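PDB 2PPG: putative isomerase from Sinorhizobium meliloti, which is of unknown function but belongs to the enolase superfamily, joining an enolase-type N-terminal domain to a TIM-barrel C-terminal domain. Local coordinates for residues 229-234 with 263-268; 244-249 with 255-260; 211-216 with 340-345. All blocks are in the same frame, centred on the assembly; numbering follows the deposited sequence.

All three contacts lie in the barrel domain and form a nested set. From the N terminus, residues 211-216 enter strand 213-217 and open the longest loop, which contact 3 closes at residues 340-345. Inside it, helix 224-234 opens the loop closed by contact 1 at residues 263-268. Contact 2 is nested within that loop. Contacts 1 and 2 touch, their centres about 9 Å apart: contact 1 sets helix 224-234 against strand 264-267, while contact 2 holds the loop after strand 241-243 on helix 251-260. Contact 3 links the first residue of strand 213-217 to the loop leading into strand 343-345, a non-neighbouring strand of the same sheet, and meets contact 1 through Met234 and Cys216.

Contact 1 of 3, residues 229-234 with 263-268; sequences ALIKAM and TAIAVG
Ile231 has CG1 beside its own backbone N and CG2 opposite that N (chi1 -64°), an arrangement that sends its two branches to different partners on residues 263-268. The short branch, methyl CG2, lies against Thr263, 3.9 Å from OG1 and 4.1 Å from CB, with the two side chains running at a slant to one another. The longer branch is extended at chi2 (164°), and its end, CD1, comes within 4.3 Å of Ile265 CD1. That second meeting is a purely apolar, methyl-to-methyl contact.

No hydrogen bond passes between the segments. The Thr263 hydroxyl is instead bonded to Glu235 OE2, just beyond the end of helix 224-234, so its polar atom is satisfied while the same side chain gives van der Waals cover to Ile231. All three touching residues are buried. Ile231 and Ile265 both also touch Ala242 of strand 241-243, which pairs with strand 264-267. The arrangement is that of an outer helix seated on parallel strands in a beta/alpha barrel, here the TIM-barrel domain of the enolase superfamily.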
loop_
_atom_site.group_PDB
_atom_site.type_symbol
_atom_site.label_atom_id
_atom_site.label_comp_id
_atom_site.label_asym_id
_atom_site.label_seq_id
_atom_site.Cartn_x
_atom_site.Cartn_y
_atom_site.Cartn_z
ATOM N N ALA A 229 6.916 -21.204 -14.258
ATOM C CA ALA A 229 6.642 -22.506 -14.875
ATOM C C ALA A 229 7.813 -23.487 -14.696
ATOM O O ALA A 229 7.617 -24.647 -14.314
ATOM C CB ALA A 229 6.299 -22.345 -16.371
ATOM N N LEU A 230 9.024 -22.996 -14.969
ATOM C CA LEU A 230 10.246 -23.788 -14.887
ATOM C C LEU A 230 10.525 -24.282 -13.475
ATOM O O LEU A 230 10.740 -25.468 -13.266
ATOM C CB LEU A 230 11.430 -22.976 -15.422
ATOM C CG LEU A 230 11.363 -22.716 -16.939
ATOM C CD1 LEU A 230 12.305 -21.570 -17.374
ATOM C CD2 LEU A 230 11.626 -24.002 -17.746
ATOM N N ILE A 231 10.510 -23.372 -12.507
ATOM C CA ILE A 231 10.657 -23.742 -11.111
ATOM C C ILE A 231 9.652 -24.818 -10.701
ATOM O O ILE A 231 10.042 -25.867 -10.189
ATOM C CB ILE A 231 10.520 -22.525 -10.190
ATOM C CG1 ILE A 231 11.662 -21.552 -10.458
ATOM C CG2 ILE A 231 10.499 -22.957 -8.727
ATOM C CD1 ILE A 231 11.435 -20.167 -9.897
ATOM N N LYS A 232 8.370 -24.559 -10.945
ATOM C CA LYS A 232 7.304 -25.480 -10.566
ATOM C C LYS A 232 7.455 -26.842 -11.226
ATOM O O LYS A 232 6.930 -27.832 -10.724
ATOM C CB LYS A 232 5.925 -24.897 -10.892
ATOM C CG LYS A 232 5.428 -23.860 -9.883
ATOM C CD LYS A 232 3.911 -23.744 -9.914
ATOM C CE LYS A 232 3.393 -22.662 -8.964
ATOM N NZ LYS A 232 3.795 -22.869 -7.548
ATOM N N ALA A 233 8.178 -26.889 -12.341
ATOM C CA ALA A 233 8.403 -28.144 -13.041
ATOM C C ALA A 233 9.490 -28.955 -12.335
ATOM O O ALA A 233 9.505 -30.185 -12.403
ATOM C CB ALA A 233 8.786 -27.880 -14.483
HETATM N N MSE A 234 10.384 -28.242 -11.655
HETATM C CA MSE A 234 11.537 -28.824 -10.984
HETATM C C MSE A 234 11.242 -29.189 -9.535
HETATM O O MSE A 234 11.937 -30.018 -8.955
HETATM C CB MSE A 234 12.703 -27.832 -10.998
HETATM C CG MSE A 234 13.428 -27.714 -12.314
HETATM SE SE MSE A 234 14.959 -26.475 -12.219
HETATM C CE MSE A 234 13.992 -24.793 -12.175
ATOM N N THR A 263 9.842 -22.168 -3.272
ATOM C CA THR A 263 11.289 -22.242 -3.420
ATOM C C THR A 263 11.994 -20.922 -3.138
ATOM O O THR A 263 11.562 -19.842 -3.587
ATOM C CB THR A 263 11.676 -22.667 -4.848
ATOM O OG1 THR A 263 11.230 -24.000 -5.091
ATOM C CG2 THR A 263 13.199 -22.605 -5.053
ATOM N N ALA A 264 13.094 -21.031 -2.401
ATOM C CA ALA A 264 13.923 -19.902 -2.050
ATOM C C ALA A 264 14.532 -19.275 -3.316
ATOM O O ALA A 264 14.987 -19.985 -4.202
ATOM C CB ALA A 264 14.988 -20.362 -1.110
ATOM N N ILE A 265 14.514 -17.950 -3.401
ATOM C CA ILE A 265 15.001 -17.258 -4.589
ATOM C C ILE A 265 16.320 -16.586 -4.283
ATOM O O ILE A 265 16.416 -15.837 -3.311
ATOM C CB ILE A 265 14.004 -16.181 -5.096
ATOM C CG1 ILE A 265 12.677 -16.817 -5.522
ATOM C CG2 ILE A 265 14.604 -15.385 -6.240
ATOM C CD1 ILE A 265 12.827 -17.985 -6.419
ATOM N N ALA A 266 17.325 -16.849 -5.115
ATOM C CA ALA A 266 18.685 -16.383 -4.847
ATOM C C ALA A 266 19.169 -15.441 -5.920
ATOM O O ALA A 266 19.062 -15.754 -7.114
ATOM C CB ALA A 266 19.632 -17.561 -4.733
ATOM N N VAL A 267 19.700 -14.293 -5.493
ATOM C CA VAL A 267 20.240 -13.293 -6.415
ATOM C C VAL A 267 21.396 -12.581 -5.755
ATOM O O VAL A 267 21.604 -12.743 -4.556
ATOM C CB VAL A 267 19.173 -12.244 -6.835
ATOM C CG1 VAL A 267 18.055 -12.911 -7.629
ATOM C CG2 VAL A 267 18.604 -11.493 -5.615
ATOM N N GLY A 268 22.157 -11.803 -6.524
ATOM C CA GLY A 268 23.137 -10.896 -5.924
ATOM C C GLY A 268 24.499 -10.743 -6.585
ATOM O O GLY A 268 25.192 -9.737 -6.377
#

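Contact 2 of 3, residues 244-249 with 255-260; sequences APVRTE and ARVAAS
Val246 and Val257 meet tip to tip, one methyl from each: Val246 CG1 stands 4.0 Å from Val257 CG2. The two valines reach this meeting with different side-chain conformations. In Val257, CG1 is opposite the backbone N (chi1 178°) and CG2 is opposite the carbonyl carbon, so the two methyls diverge from the helix towards separate neighbours. Val246 is turned otherwise, at chi1 -57°: CG1 lies beside its backbone N and reaches out to the helix, while CG2 is wedged between N and the carbonyl carbon.

The other branch of Val257 takes the proline. Pro245 presents its ring atom CG to Val257 CG1 at 4.5 Å, a looser approach than that of the valines. Val257 is thus the one helix residue of this segment pair that does the touching, with a methyl for each of two successive loop residues. The contact is apolar, buried and without hydrogen bonds between the segments.

Residues 244-249 form a beta-alpha loop of the TIM-barrel domain, following strand 241-243 at its C-terminal end and packing against the helix it leads into; Leu254, earlier on that helix, also touches Pro245 and Val246. Val257 packs on Ile231 of helix 224-234, and Pro245 reaches Ala227 there. The cluster lies between helices 224-234 and 251-260, where the chain leaves strand 241-243.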
loop_
_atom_site.group_PDB
_atom_site.type_symbol
_atom_site.label_atom_id
_atom_site.label_comp_id
_atom_site.label_asym_id
_atom_site.label_seq_id
_atom_site.Cartn_x
_atom_site.Cartn_y
_atom_site.Cartn_z
ATOM N N ALA A 244 19.106 -16.331 -10.100
ATOM C CA ALA A 244 18.912 -15.454 -11.262
ATOM C C ALA A 244 17.764 -15.872 -12.195
ATOM O O ALA A 244 18.010 -16.132 -13.362
ATOM C CB ALA A 244 20.202 -15.348 -12.043
ATOM N N PRO A 245 16.508 -15.925 -11.692
ATOM C CA PRO A 245 15.431 -16.439 -12.540
ATOM C C PRO A 245 14.907 -15.425 -13.565
ATOM O O PRO A 245 14.358 -15.828 -14.591
ATOM C CB PRO A 245 14.330 -16.788 -11.531
ATOM C CG PRO A 245 14.514 -15.832 -10.434
ATOM C CD PRO A 245 16.004 -15.523 -10.363
ATOM N N VAL A 246 15.066 -14.133 -13.293
ATOM C CA VAL A 246 14.675 -13.097 -14.258
ATOM C C VAL A 246 15.790 -12.081 -14.434
ATOM O O VAL A 246 16.867 -12.232 -13.863
ATOM C CB VAL A 246 13.391 -12.347 -13.841
ATOM C CG1 VAL A 246 12.199 -13.334 -13.642
ATOM C CG2 VAL A 246 13.644 -11.491 -12.601
ATOM N N ARG A 247 15.526 -11.043 -15.219
ATOM C CA ARG A 247 16.522 -10.026 -15.497
ATOM C C ARG A 247 16.788 -9.245 -14.236
ATOM O O ARG A 247 15.867 -9.050 -13.433
ATOM C CB ARG A 247 16.019 -9.087 -16.583
ATOM C CG ARG A 247 16.952 -8.982 -17.766
ATOM C CD ARG A 247 16.936 -10.268 -18.550
ATOM N NE ARG A 247 17.577 -10.168 -19.861
ATOM C CZ ARG A 247 18.883 -10.299 -20.080
ATOM N NH1 ARG A 247 19.723 -10.496 -19.075
ATOM N NH2 ARG A 247 19.355 -10.218 -21.316
ATOM N N THR A 248 18.038 -8.798 -14.062
ATOM C CA THR A 248 18.439 -8.014 -12.893
ATOM C C THR A 248 17.526 -6.814 -12.728
ATOM O O THR A 248 17.115 -6.487 -11.605
ATOM C CB THR A 248 19.899 -7.482 -12.973
ATOM O OG1 THR A 248 20.820 -8.540 -13.296
ATOM C CG2 THR A 248 20.304 -6.864 -11.638
ATOM N N GLU A 249 17.208 -6.158 -13.843
ATOM C CA GLU A 249 16.407 -4.922 -13.809
ATOM C C GLU A 249 14.947 -5.214 -13.505
ATOM O O GLU A 249 14.208 -4.327 -13.083
ATOM C CB GLU A 249 16.524 -4.137 -15.121
ATOM C CG GLU A 249 17.959 -3.746 -15.504
ATOM C CD GLU A 249 18.702 -4.819 -16.320
ATOM O OE1 GLU A 249 18.285 -6.007 -16.290
ATOM O OE2 GLU A 249 19.709 -4.472 -16.990
ATOM N N ALA A 255 9.990 -10.189 -7.698
ATOM C CA ALA A 255 9.065 -10.154 -6.566
ATOM C C ALA A 255 7.908 -11.137 -6.760
ATOM O O ALA A 255 7.535 -11.854 -5.834
ATOM C CB ALA A 255 8.549 -8.744 -6.339
ATOM N N ARG A 256 7.370 -11.177 -7.977
ATOM C CA ARG A 256 6.240 -12.035 -8.311
ATOM C C ARG A 256 6.616 -13.517 -8.325
ATOM O O ARG A 256 5.833 -14.349 -7.886
ATOM C CB ARG A 256 5.630 -11.630 -9.659
ATOM C CG ARG A 256 4.889 -12.767 -10.354
ATOM C CD ARG A 256 3.423 -12.875 -9.934
ATOM N NE ARG A 256 2.548 -12.245 -10.926
ATOM C CZ ARG A 256 1.731 -11.229 -10.673
ATOM N NH1 ARG A 256 0.992 -10.730 -11.649
ATOM N NH2 ARG A 256 1.636 -10.721 -9.448
ATOM N N VAL A 257 7.806 -13.831 -8.837
ATOM C CA VAL A 257 8.354 -15.189 -8.788
ATOM C C VAL A 257 8.531 -15.623 -7.329
ATOM O O VAL A 257 8.063 -16.701 -6.933
ATOM C CB VAL A 257 9.727 -15.295 -9.511
ATOM C CG1 VAL A 257 10.262 -16.679 -9.396
ATOM C CG2 VAL A 257 9.612 -14.938 -10.977
ATOM N N ALA A 258 9.179 -14.775 -6.525
ATOM C CA ALA A 258 9.371 -15.061 -5.094
ATOM C C ALA A 258 8.045 -15.387 -4.402
ATOM O O ALA A 258 7.963 -16.342 -3.620
ATOM C CB ALA A 258 10.063 -13.911 -4.397
ATOM N N ALA A 259 7.013 -14.603 -4.720
ATOM C CA ALA A 259 5.686 -14.782 -4.136
ATOM C C ALA A 259 4.934 -15.995 -4.685
ATOM O O ALA A 259 4.059 -16.523 -4.008
ATOM C CB ALA A 259 4.848 -13.517 -4.306
ATOM N N SER A 260 5.277 -16.445 -5.890
ATOM C CA SER A 260 4.489 -17.478 -6.559
ATOM C C SER A 260 4.970 -18.913 -6.337
ATOM O O SER A 260 4.300 -19.857 -6.748
ATOM C CB SER A 260 4.403 -17.198 -8.058
ATOM O OG SER A 260 3.930 -15.889 -8.307
#

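Contact 3 of 3, residues 211-216 with 340-345; sequences AVRIAC and VDCHEF
Arg213 and Asp341 form a salt bridge that joins the start of strand 213-217 to the loop before strand 343-345, with NH1 placed 3.4 Å from OD1. The hydrogen bond within it is weak because it is long, although it is fairly straight, with an N-H...O angle of 164°. OD1 sits at the guanidinium edge, in its plane, but the carboxylate is turned 64° from that plane, so the two groups meet through one oxygen and one nitrogen and do not form a flat two-bond pair. Beside it, Arg213 NH2 approaches Cys342 SG at 3.8 Å from an oblique direction, a van der Waals contact.

The next shell sets the guanidinium. The arginine chain is extended at chi2 and bends at chi3 (-59°), which swings its end across towards residues 340-345, and NE is held by a hydrogen bond to Ser185 OG. The other carboxylate oxygen, Asp341 OD2, has Lys314 as a long, weak ionic neighbour, while Cys342 rests on Tyr159.

Among the parallel barrel strands, 155-161 and 185-189 lie between these two, which explains why their backbones stay far apart, the closest CA atoms (Arg213 and Cys342) being 11.5 Å from one another. The arginine side chain covers that distance near the N-terminal ends of the barrel strands, passing by Trp240, which precedes strand 241-243.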
loop_
_atom_site.group_PDB
_atom_site.type_symbol
_atom_site.label_atom_id
_atom_site.label_comp_id
_atom_site.label_asym_id
_atom_site.label_seq_id
_atom_site.Cartn_x
_atom_site.Cartn_y
_atom_site.Cartn_z
ATOM N N ALA A 211 18.601 -37.150 -0.042
ATOM C CA ALA A 211 19.129 -36.261 1.018
ATOM C C ALA A 211 19.886 -35.028 0.502
ATOM O O ALA A 211 19.953 -34.004 1.172
ATOM C CB ALA A 211 20.022 -37.057 1.999
ATOM N N VAL A 212 20.462 -35.149 -0.686
ATOM C CA VAL A 212 21.318 -34.119 -1.268
ATOM C C VAL A 212 20.567 -32.851 -1.719
ATOM O O VAL A 212 19.404 -32.924 -2.144
ATOM C CB VAL A 212 22.100 -34.735 -2.436
ATOM C CG1 VAL A 212 22.234 -33.780 -3.577
ATOM C CG2 VAL A 212 23.452 -35.244 -1.954
ATOM N N ARG A 213 21.225 -31.692 -1.606
ATOM C CA ARG A 213 20.630 -30.418 -2.032
ATOM C C ARG A 213 21.054 -30.070 -3.445
ATOM O O ARG A 213 22.225 -30.226 -3.817
ATOM C CB ARG A 213 20.984 -29.281 -1.085
ATOM C CG ARG A 213 20.439 -29.450 0.317
ATOM C CD ARG A 213 20.700 -28.217 1.172
ATOM N NE ARG A 213 22.128 -27.920 1.285
ATOM C CZ ARG A 213 22.634 -26.908 1.987
ATOM N NH1 ARG A 213 21.832 -26.089 2.642
ATOM N NH2 ARG A 213 23.943 -26.708 2.024
ATOM N N ILE A 214 20.084 -29.616 -4.239
ATOM C CA ILE A 214 20.281 -29.389 -5.667
ATOM C C ILE A 214 19.582 -28.099 -6.088
ATOM O O ILE A 214 18.349 -27.986 -6.066
ATOM C CB ILE A 214 19.722 -30.549 -6.521
ATOM C CG1 ILE A 214 20.378 -31.882 -6.152
ATOM C CG2 ILE A 214 19.984 -30.290 -7.987
ATOM C CD1 ILE A 214 19.684 -33.084 -6.753
ATOM N N ALA A 215 20.380 -27.123 -6.474
ATOM C CA ALA A 215 19.853 -25.853 -6.892
ATOM C C ALA A 215 19.977 -25.716 -8.406
ATOM O O ALA A 215 20.671 -26.502 -9.059
ATOM C CB ALA A 215 20.596 -24.738 -6.184
ATOM N N CYS A 216 19.284 -24.724 -8.956
ATOM C CA CYS A 216 19.353 -24.417 -10.376
ATOM C C CYS A 216 19.696 -22.944 -10.635
ATOM O O CYS A 216 19.009 -22.039 -10.157
ATOM C CB CYS A 216 18.032 -24.755 -11.042
ATOM S SG CYS A 216 17.999 -24.308 -12.786
ATOM N N VAL A 340 26.004 -16.661 6.950
ATOM C CA VAL A 340 26.588 -17.521 5.901
ATOM C C VAL A 340 26.315 -19.021 6.053
ATOM O O VAL A 340 26.875 -19.693 6.903
ATOM C CB VAL A 340 28.095 -17.258 5.681
ATOM C CG1 VAL A 340 28.659 -18.229 4.647
ATOM C CG2 VAL A 340 28.302 -15.823 5.208
ATOM N N ASP A 341 25.449 -19.534 5.197
ATOM C CA ASP A 341 24.991 -20.919 5.297
ATOM C C ASP A 341 25.940 -21.871 4.578
ATOM O O ASP A 341 26.045 -23.049 4.924
ATOM C CB ASP A 341 23.600 -21.030 4.659
ATOM C CG ASP A 341 22.892 -22.312 5.026
ATOM O OD1 ASP A 341 22.639 -23.143 4.120
ATOM O OD2 ASP A 341 22.595 -22.488 6.227
ATOM N N CYS A 342 26.648 -21.324 3.593
ATOM C CA CYS A 342 27.197 -22.093 2.503
ATOM C C CYS A 342 27.979 -21.159 1.577
ATOM O O CYS A 342 27.836 -19.955 1.662
ATOM C CB CYS A 342 26.029 -22.670 1.724
ATOM S SG CYS A 342 26.434 -24.108 0.837
ATOM N N HIS A 343 28.783 -21.717 0.680
ATOM C CA HIS A 343 29.600 -20.926 -0.232
ATOM C C HIS A 343 29.812 -21.729 -1.501
ATOM O O HIS A 343 30.193 -22.895 -1.442
ATOM C CB HIS A 343 30.942 -20.607 0.430
ATOM C CG HIS A 343 31.733 -19.534 -0.249
ATOM N ND1 HIS A 343 32.315 -19.701 -1.491
ATOM C CD2 HIS A 343 32.079 -18.290 0.165
ATOM C CE1 HIS A 343 32.969 -18.600 -1.818
ATOM N NE2 HIS A 343 32.839 -17.727 -0.832
ATOM N N GLU A 344 29.556 -21.112 -2.650
ATOM C CA GLU A 344 29.790 -21.755 -3.946
ATOM C C GLU A 344 31.236 -22.243 -4.090
ATOM O O GLU A 344 32.175 -21.586 -3.639
ATOM C CB GLU A 344 29.450 -20.791 -5.086
ATOM C CG GLU A 344 29.450 -21.431 -6.459
ATOM C CD GLU A 344 29.055 -20.480 -7.585
ATOM O OE1 GLU A 344 29.144 -19.247 -7.410
ATOM O OE2 GLU A 344 28.659 -20.971 -8.663
ATOM N N PHE A 345 31.402 -23.397 -4.727
ATOM C CA PHE A 345 32.730 -23.949 -4.997
ATOM C C PHE A 345 32.844 -24.445 -6.438
ATOM O O PHE A 345 32.256 -25.475 -6.821
ATOM C CB PHE A 345 33.049 -25.059 -3.996
ATOM C CG PHE A 345 34.246 -25.904 -4.354
ATOM C CD1 PHE A 345 35.511 -25.337 -4.514
ATOM C CD2 PHE A 345 34.120 -27.281 -4.481
ATOM C CE1 PHE A 345 36.610 -26.133 -4.810
ATOM C CE2 PHE A 345 35.226 -28.075 -4.778
ATOM C CZ PHE A 345 36.463 -27.501 -4.945
#